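Side-chain contacts in siroheme decarboxylase (Hydrogenobacter thermophilus, PDB 4CH7), which catalyses the decarboxylation of siroheme to 12,18-didecarboxysiroheme, releasing two molecules of carbon dioxide, a step in heme d1 biosynthesis: residues A[246-251]-A[296-301]; A[177-182]-A[191-196]. One frame throughout, in Å; residues are numbered along the deposited sequence.

Contact 1 (A[246-251]-A[296-301]); sequences IEEVGR and REKALS
Val249 and Leu300 meet tip to tip between the two helices of an AsnC-like ligand-binding domain. This domain has the ferredoxin-like β-α-β-β-α-β order of helices and strands. Val249 lies on helix 246-254, and Leu300 on the turn that leaves helix 284-297 for strand 303-314. The methyl groups Val249 CG1 and Leu300 CD1 are 3.8 Å apart. CG1 of Val249 is set anti to the backbone N (chi1 173°), which carries this methyl toward the turn. Both residues are buried, and both also touch Val241 in the loop that precedes helix 246-254. The three aliphatic side chains thus form a small apolar cluster.

At its outer edge the contact turns polar. Glu248 and Lys298 cross there with opposite charges, and a salt bridge between them is plausible. Its exact geometry is doubtful, because Glu248 OE2 and Lys298 NZ are modelled too close together. Lys298 is also placed for a cation-pi contact with Tyr252, one turn after Glu248 on helix 246-254, though the same doubt about its NZ applies.

The backbone sets Leu300 in place. Helix 284-297 ends in a Schellman motif, with Ala299 at positive phi (52°). Beyond it the side chain of Leu300 points toward helix 246-254. A hydrogen bond joins Leu300 O to Ser295 OG in the last turn of helix 284-297.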
ATOM      1  N   ILE A 246     -19.271  -3.408 -12.483  1.00 71.17           N
ATOM      2  CA  ILE A 246     -18.011  -3.582 -11.751  1.00 77.30           C
ATOM      3  C   ILE A 246     -18.209  -3.891 -10.264  1.00 74.90           C
ATOM      4  O   ILE A 246     -17.432  -4.645  -9.676  1.00 70.20           O
ATOM      5  CB  ILE A 246     -17.074  -2.352 -11.890  1.00 71.12           C
ATOM      6  CG1 ILE A 246     -17.769  -1.070 -11.422  1.00 74.17           C
ATOM      7  CG2 ILE A 246     -16.583  -2.200 -13.320  1.00 74.98           C
ATOM      8  CD1 ILE A 246     -17.007   0.197 -11.751  1.00 77.00           C
ATOM      9  N   GLU A 247     -19.243  -3.306  -9.664  1.00 71.60           N
ATOM     10  CA  GLU A 247     -19.586  -3.597  -8.274  1.00 79.77           C
ATOM     11  C   GLU A 247     -19.908  -5.076  -8.102  1.00 76.56           C
ATOM     12  O   GLU A 247     -19.226  -5.781  -7.360  1.00 73.64           O
ATOM     13  CB  GLU A 247     -20.774  -2.747  -7.809  1.00 85.51           C
ATOM     14  CG  GLU A 247     -20.393  -1.425  -7.152  1.00 86.30           C
ATOM     15  CD  GLU A 247     -21.575  -0.740  -6.487  1.00 93.98           C
ATOM     16  OE1 GLU A 247     -22.655  -1.363  -6.394  1.00 84.46           O
ATOM     17  OE2 GLU A 247     -21.422   0.421  -6.054  1.00 88.46           O
ATOM     18  N   GLU A 248     -20.948  -5.535  -8.793  1.00 73.56           N
ATOM     19  CA  GLU A 248     -21.344  -6.941  -8.765  1.00 75.08           C
ATOM     20  C   GLU A 248     -20.186  -7.866  -9.136  1.00 72.87           C
ATOM     21  O   GLU A 248     -19.892  -8.820  -8.413  1.00 66.10           O
ATOM     22  CB  GLU A 248     -22.519  -7.188  -9.713  1.00 76.67           C
ATOM     23  CG  GLU A 248     -22.894  -8.659  -9.842  1.00 84.26           C
ATOM     24  CD  GLU A 248     -23.332  -9.035 -11.242  1.00 84.28           C
ATOM     25  OE1 GLU A 248     -23.683  -8.127 -12.025  1.00 83.95           O
ATOM     26  OE2 GLU A 248     -23.325 -10.241 -11.563  1.00 89.61           O
ATOM     27  N   VAL A 249     -19.536  -7.576 -10.264  1.00 65.59           N
ATOM     28  CA  VAL A 249     -18.406  -8.373 -10.737  1.00 71.62           C
ATOM     29  C   VAL A 249     -17.290  -8.439  -9.695  1.00 67.83           C
ATOM     30  O   VAL A 249     -16.769  -9.518  -9.406  1.00 58.06           O
ATOM     31  CB  VAL A 249     -17.846  -7.839 -12.070  1.00 64.15           C
ATOM     32  CG1 VAL A 249     -16.572  -8.572 -12.446  1.00 47.22           C
ATOM     33  CG2 VAL A 249     -18.876  -7.993 -13.176  1.00 64.50           C
ATOM     34  N   GLY A 250     -16.935  -7.287  -9.134  1.00 64.30           N
ATOM     35  CA  GLY A 250     -15.927  -7.220  -8.090  1.00 59.12           C
ATOM     36  C   GLY A 250     -16.262  -8.105  -6.903  1.00 66.23           C
ATOM     37  O   GLY A 250     -15.386  -8.783  -6.360  1.00 55.76           O
ATOM     38  N   ARG A 251     -17.535  -8.107  -6.512  1.00 66.89           N
ATOM     39  CA  ARG A 251     -18.002  -8.930  -5.399  1.00 61.70           C
ATOM     40  C   ARG A 251     -18.037 -10.409  -5.772  1.00 63.55           C
ATOM     41  O   ARG A 251     -17.713 -11.270  -4.953  1.00 65.54           O
ATOM     42  CB  ARG A 251     -19.387  -8.473  -4.931  1.00 65.19           C
ATOM     43  CG  ARG A 251     -19.449  -7.013  -4.512  1.00 78.07           C
ATOM     44  CD  ARG A 251     -20.798  -6.639  -3.922  1.00 75.82           C
ATOM     45  NE  ARG A 251     -20.947  -5.190  -3.803  1.00 87.14           N
ATOM     46  CZ  ARG A 251     -21.824  -4.469  -4.493  1.00 85.76           C
ATOM     47  NH1 ARG A 251     -22.647  -5.058  -5.348  1.00 87.33           N
ATOM     48  NH2 ARG A 251     -21.885  -3.156  -4.322  1.00 90.43           N
ATOM     49  N   ARG A 296     -16.480 -16.738 -18.180  1.00 60.37           N
ATOM     50  CA  ARG A 296     -17.647 -17.475 -18.655  1.00 53.71           C
ATOM     51  C   ARG A 296     -18.932 -17.034 -17.958  1.00 59.07           C
ATOM     52  O   ARG A 296     -19.893 -16.619 -18.609  1.00 57.55           O
ATOM     53  CB  ARG A 296     -17.434 -18.977 -18.445  1.00 59.08           C
ATOM     54  CG  ARG A 296     -18.638 -19.840 -18.791  1.00 61.55           C
ATOM     55  CD  ARG A 296     -18.395 -21.308 -18.457  1.00 54.74           C
ATOM     56  NE  ARG A 296     -17.154 -21.812 -19.040  1.00 66.56           N
ATOM     57  CZ  ARG A 296     -16.065 -22.103 -18.335  1.00 72.19           C
ATOM     58  NH1 ARG A 296     -16.063 -21.948 -17.020  1.00 71.47           N
ATOM     59  NH2 ARG A 296     -14.976 -22.552 -18.943  1.00 70.07           N
ATOM     60  N   GLU A 297     -18.939 -17.124 -16.632  1.00 55.03           N
ATOM     61  CA  GLU A 297     -20.139 -16.853 -15.846  1.00 55.51           C
ATOM     62  C   GLU A 297     -20.563 -15.383 -15.884  1.00 62.35           C
ATOM     63  O   GLU A 297     -21.744 -15.067 -15.724  1.00 57.76           O
ATOM     64  CB  GLU A 297     -19.938 -17.313 -14.397  1.00 66.31           C
ATOM     65  N   LYS A 298     -19.603 -14.489 -16.104  1.00 58.51           N
ATOM     66  CA  LYS A 298     -19.894 -13.060 -16.126  1.00 65.51           C
ATOM     67  C   LYS A 298     -19.812 -12.454 -17.524  1.00 66.55           C
ATOM     68  O   LYS A 298     -19.943 -11.241 -17.680  1.00 68.10           O
ATOM     69  CB  LYS A 298     -18.974 -12.306 -15.163  1.00 69.82           C
ATOM     70  CG  LYS A 298     -19.276 -12.577 -13.702  1.00 64.58           C
ATOM     71  CD  LYS A 298     -20.730 -12.255 -13.396  1.00 64.75           C
ATOM     72  CE  LYS A 298     -21.125 -12.709 -12.003  1.00 76.93           C
ATOM     73  NZ  LYS A 298     -22.529 -12.345 -11.672  1.00 71.84           N
ATOM     74  N   ALA A 299     -19.605 -13.305 -18.528  1.00 51.66           N
ATOM     75  CA  ALA A 299     -19.515 -12.875 -19.925  1.00 70.64           C
ATOM     76  C   ALA A 299     -18.501 -11.750 -20.131  1.00 56.77           C
ATOM     77  O   ALA A 299     -18.819 -10.711 -20.714  1.00 62.89           O
ATOM     78  CB  ALA A 299     -20.883 -12.467 -20.449  1.00 68.33           C
ATOM     79  N   LEU A 300     -17.282 -11.969 -19.649  1.00 62.21           N
ATOM     80  CA  LEU A 300     -16.213 -10.984 -19.762  1.00 53.53           C
ATOM     81  C   LEU A 300     -15.067 -11.548 -20.603  1.00 57.25           C
ATOM     82  O   LEU A 300     -14.132 -12.153 -20.074  1.00 52.82           O
ATOM     83  CB  LEU A 300     -15.719 -10.571 -18.371  1.00 54.08           C
ATOM     84  CG  LEU A 300     -16.797 -10.058 -17.413  1.00 56.71           C
ATOM     85  CD1 LEU A 300     -16.218  -9.750 -16.043  1.00 55.09           C
ATOM     86  CD2 LEU A 300     -17.486  -8.834 -17.985  1.00 52.56           C
ATOM     87  N   SER A 301     -15.150 -11.347 -21.916  1.00 52.01           N
ATOM     88  CA  SER A 301     -14.165 -11.885 -22.849  1.00 53.20           C
ATOM     89  C   SER A 301     -12.921 -11.007 -22.938  1.00 62.08           C
ATOM     90  O   SER A 301     -11.869 -11.453 -23.400  1.00 63.38           O
ATOM     91  CB  SER A 301     -14.785 -12.055 -24.236  1.00 62.88           C
ATOM     92  OG  SER A 301     -15.353 -10.840 -24.693  1.00 69.32           O
TER

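Contact 2 (A[177-182]-A[191-196])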
ATOM      1  N   SER A 177       5.665  11.437  10.252  1.00 45.71           N
ATOM      2  CA  SER A 177       7.042  10.977  10.082  1.00 50.14           C
ATOM      3  C   SER A 177       7.530  10.065  11.210  1.00 45.67           C
ATOM      4  O   SER A 177       8.083   8.993  10.955  1.00 54.29           O
ATOM      5  CB  SER A 177       7.982  12.175   9.940  1.00 47.03           C
ATOM      6  OG  SER A 177       9.336  11.764   9.960  1.00 59.12           O
ATOM      7  N   ILE A 178       7.310  10.487  12.452  1.00 45.59           N
ATOM      8  CA  ILE A 178       7.841   9.766  13.606  1.00 54.04           C
ATOM      9  C   ILE A 178       6.895   8.703  14.177  1.00 48.10           C
ATOM     10  O   ILE A 178       7.325   7.841  14.944  1.00 54.32           O
ATOM     11  CB  ILE A 178       8.247  10.724  14.748  1.00 45.36           C
ATOM     12  CG1 ILE A 178       7.017  11.199  15.524  1.00 44.23           C
ATOM     13  CG2 ILE A 178       9.043  11.908  14.209  1.00 54.37           C
ATOM     14  CD1 ILE A 178       7.326  11.596  16.950  1.00 58.59           C
ATOM     15  N   THR A 179       5.616   8.764  13.810  1.00 47.78           N
ATOM     16  CA  THR A 179       4.624   7.820  14.331  1.00 53.51           C
ATOM     17  C   THR A 179       4.362   6.630  13.405  1.00 51.49           C
ATOM     18  O   THR A 179       3.841   5.607  13.844  1.00 51.93           O
ATOM     19  CB  THR A 179       3.272   8.510  14.634  1.00 40.26           C
ATOM     20  OG1 THR A 179       2.770   9.150  13.453  1.00 45.19           O
ATOM     21  CG2 THR A 179       3.423   9.531  15.748  1.00 45.90           C
ATOM     22  N   GLN A 180       4.732   6.765  12.135  1.00 48.94           N
ATOM     23  CA  GLN A 180       4.403   5.768  11.112  1.00 54.15           C
ATOM     24  C   GLN A 180       5.004   4.378  11.348  1.00 54.10           C
ATOM     25  O   GLN A 180       4.493   3.386  10.823  1.00 52.51           O
ATOM     26  CB  GLN A 180       4.797   6.276   9.719  1.00 47.48           C
ATOM     27  CG  GLN A 180       6.286   6.588   9.557  1.00 54.79           C
ATOM     28  CD  GLN A 180       6.626   7.145   8.186  1.00 62.69           C
ATOM     29  OE1 GLN A 180       6.063   6.725   7.176  1.00 58.20           O
ATOM     30  NE2 GLN A 180       7.554   8.094   8.146  1.00 55.36           N
ATOM     31  N   GLY A 181       6.071   4.304  12.138  1.00 52.19           N
ATOM     32  CA  GLY A 181       6.768   3.046  12.358  1.00 53.56           C
ATOM     33  C   GLY A 181       6.112   2.125  13.369  1.00 55.37           C
ATOM     34  O   GLY A 181       4.911   2.222  13.616  1.00 53.74           O
ATOM     35  N   SER A 182       6.905   1.226  13.947  1.00 52.70           N
ATOM     36  CA  SER A 182       6.407   0.273  14.936  1.00 60.30           C
ATOM     37  C   SER A 182       5.825   0.966  16.161  1.00 51.18           C
ATOM     38  O   SER A 182       6.493   1.782  16.795  1.00 47.83           O
ATOM     39  CB  SER A 182       7.526  -0.674  15.378  1.00 55.69           C
ATOM     40  OG  SER A 182       7.880  -1.583  14.354  1.00 69.54           O
ATOM     41  N   LEU A 191       4.022   8.626  24.634  1.00 41.58           N
ATOM     42  CA  LEU A 191       4.844   9.519  25.452  1.00 45.09           C
ATOM     43  C   LEU A 191       6.147   9.949  24.779  1.00 50.72           C
ATOM     44  O   LEU A 191       6.425  11.144  24.668  1.00 45.38           O
ATOM     45  CB  LEU A 191       5.143   8.891  26.813  1.00 41.54           C
ATOM     46  CG  LEU A 191       5.931   9.794  27.763  1.00 54.33           C
ATOM     47  CD1 LEU A 191       5.204  11.115  27.942  1.00 56.07           C
ATOM     48  CD2 LEU A 191       6.161   9.123  29.106  1.00 54.96           C
ATOM     49  N   GLU A 192       6.950   8.979  24.347  1.00 44.04           N
ATOM     50  CA  GLU A 192       8.219   9.286  23.692  1.00 50.75           C
ATOM     51  C   GLU A 192       8.027  10.104  22.421  1.00 49.73           C
ATOM     52  O   GLU A 192       8.793  11.034  22.156  1.00 48.15           O
ATOM     53  CB  GLU A 192       9.012   8.011  23.394  1.00 58.21           C
ATOM     54  CG  GLU A 192       9.887   7.549  24.548  1.00 64.86           C
ATOM     55  CD  GLU A 192      10.732   8.670  25.125  1.00 68.77           C
ATOM     56  OE1 GLU A 192      11.354   9.422  24.346  1.00 72.32           O
ATOM     57  OE2 GLU A 192      10.770   8.802  26.365  1.00 75.47           O
ATOM     58  N   TYR A 193       7.004   9.755  21.644  1.00 43.39           N
ATOM     59  CA  TYR A 193       6.629  10.522  20.460  1.00 46.95           C
ATOM     60  C   TYR A 193       6.353  11.975  20.830  1.00 49.05           C
ATOM     61  O   TYR A 193       6.829  12.898  20.172  1.00 38.86           O
ATOM     62  CB  TYR A 193       5.374   9.929  19.814  1.00 40.29           C
ATOM     63  CG  TYR A 193       5.584   8.618  19.084  1.00 45.99           C
ATOM     64  CD1 TYR A 193       6.839   8.247  18.623  1.00 46.88           C
ATOM     65  CD2 TYR A 193       4.520   7.757  18.850  1.00 50.83           C
ATOM     66  CE1 TYR A 193       7.029   7.053  17.954  1.00 50.53           C
ATOM     67  CE2 TYR A 193       4.703   6.560  18.180  1.00 50.43           C
ATOM     68  CZ  TYR A 193       5.958   6.214  17.736  1.00 48.48           C
ATOM     69  OH  TYR A 193       6.145   5.025  17.069  1.00 47.50           O
ATOM     70  N   ALA A 194       5.576  12.165  21.891  1.00 48.24           N
ATOM     71  CA  ALA A 194       5.205  13.496  22.357  1.00 45.89           C
ATOM     72  C   ALA A 194       6.421  14.312  22.795  1.00 52.43           C
ATOM     73  O   ALA A 194       6.516  15.504  22.494  1.00 49.81           O
ATOM     74  CB  ALA A 194       4.194  13.394  23.488  1.00 37.26           C
ATOM     75  N   LYS A 195       7.340  13.670  23.515  1.00 46.30           N
ATOM     76  CA  LYS A 195       8.578  14.321  23.937  1.00 58.47           C
ATOM     77  C   LYS A 195       9.398  14.770  22.731  1.00 55.21           C
ATOM     78  O   LYS A 195       9.931  15.878  22.712  1.00 54.96           O
ATOM     79  CB  LYS A 195       9.415  13.380  24.807  1.00 50.10           C
ATOM     80  CG  LYS A 195       8.826  13.080  26.180  1.00 58.65           C
ATOM     81  CD  LYS A 195       9.779  12.208  26.992  1.00 64.39           C
ATOM     82  CE  LYS A 195       9.168  11.780  28.318  1.00 56.62           C
ATOM     83  NZ  LYS A 195       8.900  12.931  29.220  1.00 69.62           N
ATOM     84  N   ARG A 196       9.498  13.899  21.728  1.00 50.72           N
ATOM     85  CA  ARG A 196      10.230  14.210  20.503  1.00 54.88           C
ATOM     86  C   ARG A 196       9.576  15.365  19.749  1.00 54.97           C
ATOM     87  O   ARG A 196      10.260  16.187  19.143  1.00 61.54           O
ATOM     88  CB  ARG A 196      10.321  12.978  19.597  1.00 50.03           C
ATOM     89  CG  ARG A 196      11.238  11.874  20.116  1.00 59.88           C
ATOM     90  CD  ARG A 196      11.102  10.592  19.294  1.00 71.79           C
ATOM     91  NE  ARG A 196      11.549  10.758  17.913  1.00 74.47           N
ATOM     92  CZ  ARG A 196      11.475   9.810  16.983  1.00 68.89           C
ATOM     93  NH1 ARG A 196      10.968   8.621  17.279  1.00 64.55           N
ATOM     94  NH2 ARG A 196      11.907  10.049  15.753  1.00 55.51           N
TER
HETATM   95  O   HOH W   1       7.946   5.341  14.221  1.00 58.82           O
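The second helix-turn-helix domain of the chain packs helix 191-196 against the end of helix 170-179 here. Tyr193 is the centre of the contact. Thr179 CG2 sits over one face of its ring, 4.1 Å from the centroid, in a CH-pi contact. The Thr179 hydroxyl has partners outside the two segments, Ile175 O and Tyr57 OH. Ile178 CD1 packs beside the ring, 3.8 Å from Tyr193 CD1, and also touches the Tyr193 backbone. The other branch of Ile178 serves Arg196. Its CG2 lies over a face of the guanidinium, 3.7 Å from Arg196 NH2. The two side chains run past each other in opposite directions, and a bend at chi3 (65°) helps bring the Arg196 guanidinium to Ile178. Beyond the two segments, Tyr193 reaches Leu204 of helix 201-213 and Pro184. An alanine in place of Tyr193 would probably open a gap between the helices and leave the Thr179 methyl without its aromatic partner. A water donates to Ile178 O at 2.7 Å and has weak links to Gly181 N and Tyr193 OH. The contact is thus mainly apolar and CH-pi packing, with one water satisfying a carbonyl near the helix end.

Following the chain from the N terminus, contact 2 comes first. It closes a short loop, with eight residues between its segments and neither helix nor strand among them, and joins two helices of the second helix-turn-helix domain. Contact 1 opens later, within the second AsnC-like domain. Its 44 intervening residues include strands 259-264 and 275-281 and most of helix 284-297, and its closure brings the two helices of that domain together. The loops follow in series and neither nest nor cross. The contacts do not touch. The centres of contact 1 and contact 2 are about 45 Å apart. The nearest atoms of contact 1 and contact 2 are about 29 Å apart. They lie on opposite sides of the chain's centre.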